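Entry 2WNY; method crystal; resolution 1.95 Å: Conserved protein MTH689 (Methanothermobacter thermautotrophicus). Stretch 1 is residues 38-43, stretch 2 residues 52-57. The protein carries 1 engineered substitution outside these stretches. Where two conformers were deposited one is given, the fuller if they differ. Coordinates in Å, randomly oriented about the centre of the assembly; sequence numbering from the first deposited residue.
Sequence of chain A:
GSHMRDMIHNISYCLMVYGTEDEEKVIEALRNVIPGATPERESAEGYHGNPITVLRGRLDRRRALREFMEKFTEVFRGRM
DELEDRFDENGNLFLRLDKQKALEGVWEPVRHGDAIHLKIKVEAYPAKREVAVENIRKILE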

# COMPACT_ATOMS: atom_id res chain seq x y z
N THR A 38 -3.65 -3.96 11.80
CA THR A 38 -4.25 -5.17 12.35
C THR A 38 -5.28 -5.64 11.34
O THR A 38 -6.42 -5.17 11.35
CB THR A 38 -4.88 -4.94 13.74
OG1 THR A 38 -5.87 -3.90 13.64
CG2 THR A 38 -3.81 -4.53 14.75
N PRO A 39 -4.86 -6.53 10.43
CA PRO A 39 -5.72 -6.93 9.33
C PRO A 39 -6.83 -7.87 9.75
O PRO A 39 -6.70 -8.60 10.76
CB PRO A 39 -4.76 -7.65 8.37
CG PRO A 39 -3.60 -8.06 9.22
CD PRO A 39 -3.49 -7.08 10.32
N GLU A 40 -7.93 -7.81 9.02
CA GLU A 40 -8.97 -8.83 9.12
C GLU A 40 -8.48 -10.01 8.31
O GLU A 40 -7.70 -9.83 7.37
CB GLU A 40 -10.31 -8.32 8.58
CG GLU A 40 -11.32 -8.02 9.66
CD GLU A 40 -12.08 -6.74 9.41
OE1 GLU A 40 -13.30 -6.82 9.17
OE2 GLU A 40 -11.44 -5.66 9.44
N ARG A 41 -8.92 -11.20 8.69
CA ARG A 41 -8.53 -12.42 8.02
C ARG A 41 -9.69 -12.94 7.21
O ARG A 41 -10.84 -12.87 7.65
CB ARG A 41 -8.15 -13.49 9.04
CG ARG A 41 -7.23 -13.00 10.12
CD ARG A 41 -6.73 -14.14 10.99
NE ARG A 41 -5.35 -13.87 11.35
CZ ARG A 41 -4.95 -12.77 11.98
NH1 ARG A 41 -5.84 -11.85 12.32
NH2 ARG A 41 -3.67 -12.59 12.26
N GLU A 42 -9.41 -13.48 6.03
CA GLU A 42 -10.45 -14.19 5.30
C GLU A 42 -9.82 -15.26 4.45
O GLU A 42 -8.75 -15.04 3.86
CB GLU A 42 -11.36 -13.22 4.51
CG GLU A 42 -11.14 -13.19 3.00
CD GLU A 42 -11.93 -12.09 2.31
OE1 GLU A 42 -11.31 -11.25 1.61
OE2 GLU A 42 -13.17 -12.05 2.48
N SER A 43 -10.47 -16.42 4.37
CA SER A 43 -9.98 -17.52 3.57
C SER A 43 -10.33 -17.23 2.10
O SER A 43 -11.42 -16.74 1.81
CB SER A 43 -10.61 -18.83 4.05
OG SER A 43 -10.27 -19.91 3.21
N ILE A 52 -5.42 -19.51 0.47
CA ILE A 52 -4.69 -18.46 1.17
C ILE A 52 -5.57 -17.90 2.27
O ILE A 52 -6.80 -18.06 2.27
CB ILE A 52 -4.30 -17.30 0.24
CG1 ILE A 52 -5.54 -16.70 -0.44
CG2 ILE A 52 -3.26 -17.77 -0.80
CD1 ILE A 52 -5.27 -15.42 -1.28
N THR A 53 -4.92 -17.27 3.24
CA THR A 53 -5.59 -16.31 4.07
C THR A 53 -5.31 -14.98 3.43
O THR A 53 -4.16 -14.66 3.13
CB THR A 53 -5.05 -16.30 5.51
OG1 THR A 53 -5.29 -17.57 6.10
CG2 THR A 53 -5.80 -15.26 6.34
N VAL A 54 -6.36 -14.20 3.20
CA VAL A 54 -6.17 -12.81 2.79
C VAL A 54 -6.18 -11.96 4.05
O VAL A 54 -7.09 -12.08 4.88
CB VAL A 54 -7.29 -12.33 1.82
CG1 VAL A 54 -7.29 -10.82 1.68
CG2 VAL A 54 -7.10 -12.98 0.48
N LEU A 55 -5.16 -11.12 4.20
CA LEU A 55 -5.11 -10.13 5.27
C LEU A 55 -5.46 -8.79 4.66
O LEU A 55 -4.74 -8.29 3.81
CB LEU A 55 -3.70 -10.07 5.89
CG LEU A 55 -3.23 -11.42 6.45
CD1 LEU A 55 -1.70 -11.36 6.74
CD2 LEU A 55 -4.01 -11.83 7.71
N ARG A 56 -6.59 -8.23 5.09
CA ARG A 56 -7.12 -6.98 4.56
C ARG A 56 -7.38 -5.95 5.66
O ARG A 56 -7.67 -6.29 6.80
CB ARG A 56 -8.46 -7.25 3.89
CG ARG A 56 -8.42 -7.69 2.47
CD ARG A 56 -9.87 -7.76 1.95
NE ARG A 56 -10.09 -8.90 1.06
CZ ARG A 56 -10.07 -8.85 -0.27
NH1 ARG A 56 -9.84 -7.70 -0.91
NH2 ARG A 56 -10.28 -9.96 -0.97
N GLY A 57 -7.33 -4.68 5.29
CA GLY A 57 -7.71 -3.62 6.21
C GLY A 57 -7.97 -2.35 5.44
O GLY A 57 -7.56 -2.21 4.27

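The strongest side-chain interaction is the salt bridge between Glu42 and Arg56. Glu42 OE1 lies 2.7 Å from Arg56 NE, with an N-H...O angle of 149°. The same oxygen also takes a weak hydrogen bond from Arg56 NH2, at 3.1 Å from Glu42 OE1 and an angle of 131°. One carboxylate oxygen therefore meets the edge of the guanidinium, near its plane, where the N-H groups point. The two residues are not directly paired across the strands. Glu42 pairs with Val54 and Arg56 with Glu40, so the bridge runs diagonally between two pairs on the same face of the sheet, and the ends of both side chains come nearer the opposite strand than their CA-to-CB bonds would suggest. The bridge thus ties together these two hydrogen-bonded pairs.

Four backbone hydrogen bonds join the antiparallel strands. In the first pair, Glu40 N donates to Arg56 O at 2.7 Å, and Arg56 N donates to Glu40 O at 3.0 Å. In the second, Glu42 N donates to Val54 O at 2.9 Å, and Val54 N donates to Glu42 O at 2.6 Å. The bonds from Arg56 N and Val54 N are the straighter ones, at 166° and 165°. Those from Glu40 N and Glu42 N are more bent, at 149° and 145°.

Arg41 with Leu55 and Ser43 with Thr53 form the non-hydrogen-bonded pairs. Here CA-H groups approach carbonyl oxygens across the strands. Leu55 CA is 3.3 Å from Glu40 O, and Arg41 CA is 3.5 Å from Val54 O. Further along, Thr53 CA is 3.4 Å from Glu42 O, and Ser43 CA is 3.5 Å from Ile52 O. These contacts supplement the N-H...O ladder.

The side chains of Arg41, Leu55, Ser43 and Thr53 share the face opposite the salt bridge. Arg41 CG lies 4.2 Å from Leu55 CD2, and this methyl covers one face of the guanidinium. Arg41 NE and NH2 are hydrogen-bonded elsewhere in the structure. Arg41 CB also approaches Thr53 CG2, at 4.0 Å. On the salt-bridge face, Glu42 OE1 is 4.0 Å from Val54 CG1, so the carboxylate also touches an apolar side chain.

Just before the first strand, Pro39 packs against Leu55. Pro39 CB is 3.6 Å from Leu55 CB, and both residues are buried. Pro39 CA also lies 3.3 Å from Arg56 O. Gly57, with no side chain, adds little to the contact.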